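Local atomic coordinates of hydrazine synthase subunit beta (PDB entry 5C2V), a protein that forms part of the hydrazine synthase complex, which condenses nitric oxide with ammonium to make hydrazine, and may modulate transport of the hydroxylamine intermediate. Residues 91-96 with 129-134; 75-80 with 95-100; 241-246 with 300-305. One frame throughout, in Å; residues are numbered along the deposited sequence.

Contact 1. Residues 91-96 with 129-134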
# COMPACT_ATOMS: atom_id res chain seq x y z
N LYS B 91 -18.21 -65.87 -29.37
CA LYS B 91 -19.65 -65.58 -29.39
C LYS B 91 -19.96 -64.11 -29.70
O LYS B 91 -19.11 -63.24 -29.53
CB LYS B 91 -20.29 -65.98 -28.05
CG LYS B 91 -21.80 -66.20 -28.12
CD LYS B 91 -22.35 -66.78 -26.83
CE LYS B 91 -23.86 -67.00 -26.93
NZ LYS B 91 -24.41 -67.63 -25.70
N GLU B 92 -21.19 -63.85 -30.14
CA GLU B 92 -21.70 -62.49 -30.27
C GLU B 92 -23.06 -62.35 -29.58
O GLU B 92 -24.04 -62.97 -29.99
CB GLU B 92 -21.82 -62.09 -31.74
CG GLU B 92 -22.48 -60.74 -31.95
CD GLU B 92 -22.67 -60.40 -33.41
OE1 GLU B 92 -23.45 -59.47 -33.72
OE2 GLU B 92 -22.05 -61.07 -34.27
N ILE B 93 -23.11 -61.53 -28.54
CA ILE B 93 -24.35 -61.27 -27.82
C ILE B 93 -24.95 -59.96 -28.32
O ILE B 93 -24.22 -59.00 -28.55
CB ILE B 93 -24.12 -61.19 -26.30
CG1 ILE B 93 -23.19 -62.31 -25.84
CG2 ILE B 93 -25.45 -61.24 -25.55
CD1 ILE B 93 -22.79 -62.21 -24.39
N LYS B 94 -26.26 -59.90 -28.49
CA LYS B 94 -26.88 -58.69 -29.02
C LYS B 94 -27.48 -57.82 -27.92
O LYS B 94 -28.20 -58.30 -27.04
CB LYS B 94 -27.93 -59.05 -30.07
CG LYS B 94 -27.33 -59.71 -31.30
CD LYS B 94 -28.27 -59.67 -32.49
CE LYS B 94 -27.57 -60.18 -33.75
NZ LYS B 94 -26.31 -59.42 -34.02
N VAL B 95 -27.18 -56.53 -27.99
CA VAL B 95 -27.54 -55.56 -26.96
C VAL B 95 -28.29 -54.38 -27.57
O VAL B 95 -28.64 -54.39 -28.74
CB VAL B 95 -26.29 -55.04 -26.22
CG1 VAL B 95 -25.63 -56.17 -25.44
CG2 VAL B 95 -25.32 -54.41 -27.20
N GLY B 96 -28.53 -53.35 -26.75
CA GLY B 96 -29.21 -52.16 -27.22
C GLY B 96 -28.32 -51.33 -28.12
O GLY B 96 -27.26 -51.79 -28.55
N GLY B 129 -21.47 -66.96 -17.43
CA GLY B 129 -21.63 -68.39 -17.59
C GLY B 129 -22.52 -68.72 -18.77
O GLY B 129 -22.19 -69.56 -19.61
N ARG B 130 -23.66 -68.05 -18.85
CA ARG B 130 -24.58 -68.26 -19.95
C ARG B 130 -24.01 -67.61 -21.20
O ARG B 130 -24.32 -68.02 -22.32
CB ARG B 130 -25.96 -67.70 -19.60
CG ARG B 130 -26.51 -68.23 -18.28
CD ARG B 130 -27.93 -67.76 -18.04
NE ARG B 130 -28.35 -67.69 -16.63
CZ ARG B 130 -28.06 -68.56 -15.66
NH1 ARG B 130 -27.38 -69.67 -15.89
NH2 ARG B 130 -28.52 -68.33 -14.44
N MET B 131 -23.15 -66.61 -20.99
CA MET B 131 -22.61 -65.79 -22.06
C MET B 131 -23.77 -65.18 -22.83
O MET B 131 -23.85 -65.33 -24.06
CB MET B 131 -21.69 -66.63 -22.97
CG MET B 131 -20.58 -65.84 -23.64
SD MET B 131 -19.21 -66.91 -24.10
CE MET B 131 -18.73 -67.52 -22.48
N GLU B 132 -24.69 -64.53 -22.10
CA GLU B 132 -25.98 -64.12 -22.67
C GLU B 132 -26.52 -62.92 -21.90
O GLU B 132 -26.11 -62.65 -20.77
CB GLU B 132 -26.94 -65.33 -22.66
CG GLU B 132 -28.43 -65.25 -23.12
CD GLU B 132 -29.37 -64.55 -22.23
OE1 GLU B 132 -29.04 -64.31 -21.04
OE2 GLU B 132 -30.50 -64.19 -22.71
N LYS B 133 -27.43 -62.19 -22.55
CA LYS B 133 -27.94 -60.94 -22.01
C LYS B 133 -29.16 -61.24 -21.16
O LYS B 133 -30.22 -61.62 -21.66
CB LYS B 133 -28.30 -59.98 -23.14
CG LYS B 133 -29.06 -58.74 -22.66
CD LYS B 133 -29.63 -57.90 -23.81
CE LYS B 133 -30.73 -56.93 -23.32
NZ LYS B 133 -31.42 -56.21 -24.45
N VAL B 134 -29.02 -61.01 -19.86
CA VAL B 134 -30.10 -61.35 -18.95
C VAL B 134 -31.26 -60.35 -19.02
O VAL B 134 -32.37 -60.69 -19.45
CB VAL B 134 -29.60 -61.41 -17.49
CG1 VAL B 134 -30.77 -61.72 -16.56
CG2 VAL B 134 -28.48 -62.45 -17.32
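Lys91 NZ donates a hydrogen bond of 2.9 Å to Met131 O, near the start of segment 129-134. Arg130 O lies 3.4 Å from the same Lys91 NZ, and the side chain of Arg130 leads away. At Met131 the donor stands 44° out of the carbonyl plane, so it reaches the oxygen from above. Lys91 CG lies anti to the backbone N (chi1 -159°), and the chain beyond it is fully extended, which carries NZ across to the loop before strand 132-137. Lys91 CD passes 3.8 Å from Met131 CG, and the two side chains cross at a slant. The carbonyl of Met131 is also met by Ile93, whose CD1 lies 3.3 Å from Met131 O. Met131 and Glu132 form a G1 beta bulge opposite Asp127. Glu132 is the residue nearest Ile93 by CA position, at 6.1 Å. Its CB is directed away, and its backbone N faces Ile93 CD1. Lys133 returns to the interface. Its CB packs 3.9 Å from Ile93 CG2, and its CD rests 3.6 Å from Lys94 O. Beyond CG the chain runs on extended, and NZ forms a weak, long ion pair with Asp124. Strands 88-94 and 132-137 are the last strands of two successive propeller blades. Their short pieces 91-94 and 132-134 run 25° from parallel. They are joined by side chains, some of them set against backbone. Ile93 also packs on Ile126 of strand 122-127 and on Val81 of strand 78-83, which Met131 touches too.

Contact 2. Residues 75-80 with 95-100; sequences ESDSVS and VGDWPS. With CA (calcium ion), chain Q.
Asp77 OD2 is gripped by a calcium ion at 2.3 Å and by a weak hydrogen bond from Trp98 N at 3.5 Å. The other oxygen, OD1, binds the same ion, so the carboxylate of Asp77 is bidentate. Asp77 CG is anti to its carbonyl carbon (chi1 -73°), beside the backbone N, which sets this carboxylate carbon 2.7 Å from the calcium ion. Asp97 supplies a second bidentate carboxylate, with OD1 and OD2 each 2.5 Å from calcium. Four waters bring the ligands to eight. The two carboxylates come close, and the ion they share would offset their negative charge.

The backbone adds a second link. Val95 N donates to Asp77 O over 3.2 Å, with an N-H...O angle of 160°. Asp77 and Ser78 form a G1 beta bulge facing Asn73, and Asp77 has the positive phi expected at its first position. Val95 CG2 lies against Asp77 O and Ser78 CA. Val95 CG1 touches Val79 CG2 at 3.9 Å, and these two side chains cross at about a right angle. Pro99 packs on the same backbone, with CG 3.3 Å from Ser78 O and CD near Asp77 CA. Trp98 CB is directed away from segment 75-80, and the indole NE1 is hydrogen-bonded to Glu58. Arg70 of the gamma subunit makes a cation-pi contact with this ring.

Residues 95-98 link the last strand of one blade, 88-94, to the first strand of the next, 99-104, which Pro99 and Ser100 begin. The calcium site thus ties a turn within one beta-propeller blade to the link that leads into the following blade.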
# COMPACT_ATOMS: atom_id res chain seq x y z
N GLU B 75 -21.47 -50.23 -34.03
CA GLU B 75 -22.30 -50.22 -35.23
C GLU B 75 -23.12 -51.49 -35.34
O GLU B 75 -24.27 -51.47 -35.80
CB GLU B 75 -21.43 -50.04 -36.48
CG GLU B 75 -22.22 -49.96 -37.78
CD GLU B 75 -23.20 -48.80 -37.80
OE1 GLU B 75 -22.83 -47.71 -38.27
OE2 GLU B 75 -24.35 -48.98 -37.34
N SER B 76 -22.54 -52.60 -34.91
CA SER B 76 -23.22 -53.89 -34.95
C SER B 76 -24.28 -54.00 -33.86
O SER B 76 -25.04 -54.97 -33.83
CB SER B 76 -22.21 -55.03 -34.81
OG SER B 76 -21.22 -54.97 -35.83
N ASP B 77 -24.31 -53.01 -32.98
CA ASP B 77 -25.22 -53.01 -31.84
C ASP B 77 -25.02 -54.27 -31.00
O ASP B 77 -25.99 -54.84 -30.49
CB ASP B 77 -26.68 -52.90 -32.29
CG ASP B 77 -27.05 -51.50 -32.78
OD1 ASP B 77 -26.67 -51.12 -33.92
OD2 ASP B 77 -27.72 -50.78 -32.02
N SER B 78 -23.77 -54.71 -30.86
CA SER B 78 -23.52 -56.00 -30.21
C SER B 78 -22.28 -56.01 -29.31
O SER B 78 -21.60 -55.00 -29.16
CB SER B 78 -23.37 -57.09 -31.28
OG SER B 78 -22.21 -56.89 -32.07
N VAL B 79 -22.03 -57.17 -28.71
CA VAL B 79 -20.88 -57.39 -27.85
C VAL B 79 -20.22 -58.72 -28.18
O VAL B 79 -20.84 -59.78 -28.09
CB VAL B 79 -21.28 -57.39 -26.35
CG1 VAL B 79 -20.10 -57.82 -25.49
CG2 VAL B 79 -21.80 -56.02 -25.93
N SER B 80 -18.95 -58.67 -28.57
CA SER B 80 -18.20 -59.87 -28.90
C SER B 80 -17.52 -60.46 -27.67
O SER B 80 -17.02 -59.72 -26.81
CB SER B 80 -17.15 -59.58 -29.98
OG SER B 80 -17.76 -59.08 -31.16
N VAL B 95 -27.18 -56.53 -27.99
CA VAL B 95 -27.54 -55.56 -26.96
C VAL B 95 -28.29 -54.38 -27.57
O VAL B 95 -28.64 -54.39 -28.74
CB VAL B 95 -26.29 -55.04 -26.22
CG1 VAL B 95 -25.63 -56.17 -25.44
CG2 VAL B 95 -25.32 -54.41 -27.20
N GLY B 96 -28.53 -53.35 -26.75
CA GLY B 96 -29.21 -52.16 -27.22
C GLY B 96 -28.32 -51.33 -28.12
O GLY B 96 -27.26 -51.79 -28.55
N ASP B 97 -28.72 -50.09 -28.40
CA ASP B 97 -28.05 -49.31 -29.43
C ASP B 97 -26.70 -48.74 -28.99
O ASP B 97 -26.58 -48.14 -27.93
CB ASP B 97 -28.94 -48.16 -29.91
CG ASP B 97 -28.49 -47.62 -31.26
OD1 ASP B 97 -29.28 -47.68 -32.22
OD2 ASP B 97 -27.36 -47.13 -31.37
N TRP B 98 -25.71 -48.95 -29.85
CA TRP B 98 -24.36 -48.42 -29.68
C TRP B 98 -23.78 -48.68 -28.30
O TRP B 98 -23.73 -47.77 -27.48
CB TRP B 98 -24.34 -46.92 -29.95
CG TRP B 98 -22.96 -46.42 -30.23
CD1 TRP B 98 -21.87 -46.51 -29.41
CD2 TRP B 98 -22.51 -45.83 -31.45
NE1 TRP B 98 -20.77 -45.97 -30.04
CE2 TRP B 98 -21.14 -45.54 -31.29
CE3 TRP B 98 -23.14 -45.49 -32.65
CZ2 TRP B 98 -20.40 -44.94 -32.29
CZ3 TRP B 98 -22.40 -44.89 -33.64
CH2 TRP B 98 -21.04 -44.62 -33.45
N PRO B 99 -23.39 -49.93 -28.02
CA PRO B 99 -22.69 -49.97 -26.74
C PRO B 99 -21.40 -49.15 -26.82
O PRO B 99 -20.57 -49.40 -27.68
CB PRO B 99 -22.40 -51.46 -26.55
CG PRO B 99 -22.39 -52.03 -27.94
CD PRO B 99 -23.41 -51.24 -28.70
N SER B 100 -21.25 -48.18 -25.92
CA SER B 100 -20.03 -47.38 -25.87
C SER B 100 -19.06 -47.81 -24.78
O SER B 100 -17.95 -47.29 -24.69
CB SER B 100 -20.37 -45.90 -25.71
OG SER B 100 -21.17 -45.70 -24.56
CA CA Q . -27.31 -48.85 -33.19
O HOH W 1 -27.14 -47.22 -34.93
O HOH W 2 -28.90 -48.86 -34.98
O HOH W 3 -25.18 -49.51 -33.97
O HOH W 4 -25.59 -47.22 -33.44

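Contact 3. Residues 241-246 with 300-305. With BET (trimethyl glycine), chain R.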
# COMPACT_ATOMS: atom_id res chain seq x y z
N VAL B 241 -20.96 -32.11 -5.15
CA VAL B 241 -20.62 -32.23 -6.56
C VAL B 241 -19.68 -31.08 -6.91
O VAL B 241 -20.10 -29.92 -6.95
CB VAL B 241 -21.86 -32.19 -7.46
CG1 VAL B 241 -21.47 -32.29 -8.93
CG2 VAL B 241 -22.82 -33.31 -7.09
N ALA B 242 -18.42 -31.40 -7.17
CA ALA B 242 -17.41 -30.36 -7.35
C ALA B 242 -16.95 -30.28 -8.80
O ALA B 242 -16.24 -31.17 -9.28
CB ALA B 242 -16.23 -30.60 -6.43
N ARG B 243 -17.32 -29.21 -9.47
CA ARG B 243 -16.89 -28.97 -10.84
C ARG B 243 -15.59 -28.18 -10.83
O ARG B 243 -15.55 -27.05 -10.35
CB ARG B 243 -17.97 -28.23 -11.63
CG ARG B 243 -19.30 -28.97 -11.69
CD ARG B 243 -20.44 -28.06 -12.13
NE ARG B 243 -20.85 -27.15 -11.06
CZ ARG B 243 -21.69 -26.14 -11.22
NH1 ARG B 243 -22.21 -25.89 -12.41
NH2 ARG B 243 -22.01 -25.37 -10.18
N LEU B 244 -14.52 -28.78 -11.35
CA LEU B 244 -13.20 -28.16 -11.29
C LEU B 244 -12.62 -27.94 -12.68
O LEU B 244 -12.83 -28.75 -13.58
CB LEU B 244 -12.26 -29.03 -10.45
CG LEU B 244 -12.65 -29.19 -8.98
CD1 LEU B 244 -11.64 -30.06 -8.24
CD2 LEU B 244 -12.79 -27.83 -8.30
N PRO B 245 -11.87 -26.84 -12.86
CA PRO B 245 -11.30 -26.47 -14.15
C PRO B 245 -10.13 -27.37 -14.56
O PRO B 245 -9.39 -27.82 -13.69
CB PRO B 245 -10.82 -25.04 -13.93
CG PRO B 245 -10.50 -24.99 -12.47
CD PRO B 245 -11.54 -25.85 -11.81
N LEU B 246 -10.03 -27.69 -15.84
CA LEU B 246 -8.80 -28.27 -16.40
C LEU B 246 -7.91 -27.26 -17.13
O LEU B 246 -6.83 -27.62 -17.60
CB LEU B 246 -9.15 -29.42 -17.34
CG LEU B 246 -9.67 -30.68 -16.65
CD1 LEU B 246 -10.32 -31.62 -17.66
CD2 LEU B 246 -8.54 -31.38 -15.91
N TYR B 300 -17.70 -21.31 -7.10
CA TYR B 300 -16.97 -20.11 -7.49
C TYR B 300 -15.61 -20.47 -8.08
O TYR B 300 -15.12 -19.80 -8.98
CB TYR B 300 -16.80 -19.16 -6.30
CG TYR B 300 -15.97 -17.93 -6.61
CD1 TYR B 300 -14.60 -17.92 -6.39
CD2 TYR B 300 -16.56 -16.79 -7.13
CE1 TYR B 300 -13.84 -16.80 -6.68
CE2 TYR B 300 -15.80 -15.66 -7.42
CZ TYR B 300 -14.44 -15.68 -7.20
OH TYR B 300 -13.69 -14.57 -7.48
N LEU B 301 -15.02 -21.54 -7.55
CA LEU B 301 -13.68 -21.95 -7.95
C LEU B 301 -13.66 -22.66 -9.30
O LEU B 301 -12.60 -22.85 -9.89
CB LEU B 301 -13.06 -22.86 -6.88
CG LEU B 301 -12.43 -22.18 -5.67
CD1 LEU B 301 -11.94 -23.21 -4.67
CD2 LEU B 301 -11.31 -21.25 -6.09
N ARG B 302 -14.83 -23.07 -9.77
CA ARG B 302 -14.94 -23.72 -11.07
C ARG B 302 -14.42 -22.82 -12.19
O ARG B 302 -13.81 -23.30 -13.15
CB ARG B 302 -16.39 -24.12 -11.36
CG ARG B 302 -16.57 -24.95 -12.63
CD ARG B 302 -17.27 -24.16 -13.72
NE ARG B 302 -18.72 -24.17 -13.57
CZ ARG B 302 -19.56 -23.43 -14.29
NH1 ARG B 302 -19.08 -22.61 -15.22
NH2 ARG B 302 -20.86 -23.51 -14.09
N ASP B 303 -14.65 -21.52 -12.06
CA ASP B 303 -14.26 -20.56 -13.08
C ASP B 303 -12.89 -19.94 -12.81
O ASP B 303 -12.45 -19.05 -13.55
CB ASP B 303 -15.31 -19.45 -13.20
CG ASP B 303 -16.63 -19.97 -13.72
OD1 ASP B 303 -16.65 -21.08 -14.28
OD2 ASP B 303 -17.65 -19.26 -13.58
N ASP B 304 -12.21 -20.40 -11.76
CA ASP B 304 -10.87 -19.90 -11.48
C ASP B 304 -9.93 -20.52 -12.50
O ASP B 304 -9.80 -21.74 -12.58
CB ASP B 304 -10.45 -20.25 -10.05
CG ASP B 304 -9.17 -19.55 -9.61
OD1 ASP B 304 -8.41 -19.08 -10.48
OD2 ASP B 304 -8.93 -19.48 -8.39
N LEU B 305 -9.26 -19.67 -13.27
CA LEU B 305 -8.44 -20.15 -14.38
C LEU B 305 -6.97 -20.30 -13.98
O LEU B 305 -6.13 -20.67 -14.80
CB LEU B 305 -8.58 -19.23 -15.59
CG LEU B 305 -9.94 -19.36 -16.29
CD1 LEU B 305 -10.02 -18.47 -17.53
CD2 LEU B 305 -10.23 -20.81 -16.65
N BET R . -26.99 -22.62 -11.41
CA BET R . -26.18 -23.32 -12.50
C BET R . -24.68 -23.63 -11.95
O BET R . -23.78 -22.95 -12.52
OXT BET R . -24.62 -24.49 -11.04
C1 BET R . -28.09 -21.79 -12.04
C2 BET R . -26.11 -21.68 -10.58
C3 BET R . -27.68 -23.64 -10.53
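Arg243 and Pro245, on strand 241-245, meet a type I beta turn that runs from Leu301 to Asp304 and is closed by Asp304 N to Leu301 O. The Pro245 ring packs on the carbonyls of this turn. Its CB is 3.5 Å from Arg302 O, and its CG is 3.3 Å from Asp304 O. Arg302 CG lies anti to the backbone N (chi1 -173°) and packs 3.7 Å from Arg243 CB. The two guanidinium planes are 70° apart. Arg302 NE sits over one face of the Arg243 group, toward its rim. Arg243 NH1 and Arg302 NH2 are 3.2 Å apart and both are donors. Their like charges are probably offset by acidic partners. Glu188 and Asp303 pair with Arg302, and Asp299 with Arg243.

The carboxylate of trimethyl glycine is a further anionic partner. Arg243 NH2 bonds to its OXT at 2.9 Å, while NH1 makes weak bonds to OXT and O. Arg302 NH2 lies 3.4 Å from ligand O. His187 and Glu188 complete the pocket.

Strand 241-245 is the last strand of its blade, beside strand 226-234. The turn belongs to the helical insertion between strands 277-282 and 312-317 of the next blade. Leu244 packs on Val286 and Leu301 on Leu289, both of helix 283-291. An alpha subunit is hydrogen-bonded to the backbone of Asp303 and Leu305.

How the contacts relate
Contacts 1 and 2 are neighbours that share Val95 and Gly96, with centres 11 Å apart. Contact 1 sets strand 88-94 against the last strand of the next blade. Contact 2 sets the link after it against the start of strand 78-83, its neighbour in the same sheet. Contact 1 lies at the surface and relies on long lysine chains and a few apolar atoms. Contact 2 is buried, and two carboxylates meet there around a metal cation. Contact 3 is also buried but lies on the opposite side of the chain's centre, about 19 Å from contact 2 between nearest atoms. Its charges are reversed: two arginines gather round an organic carboxylate, beside a helical insertion instead of a short inter-blade link.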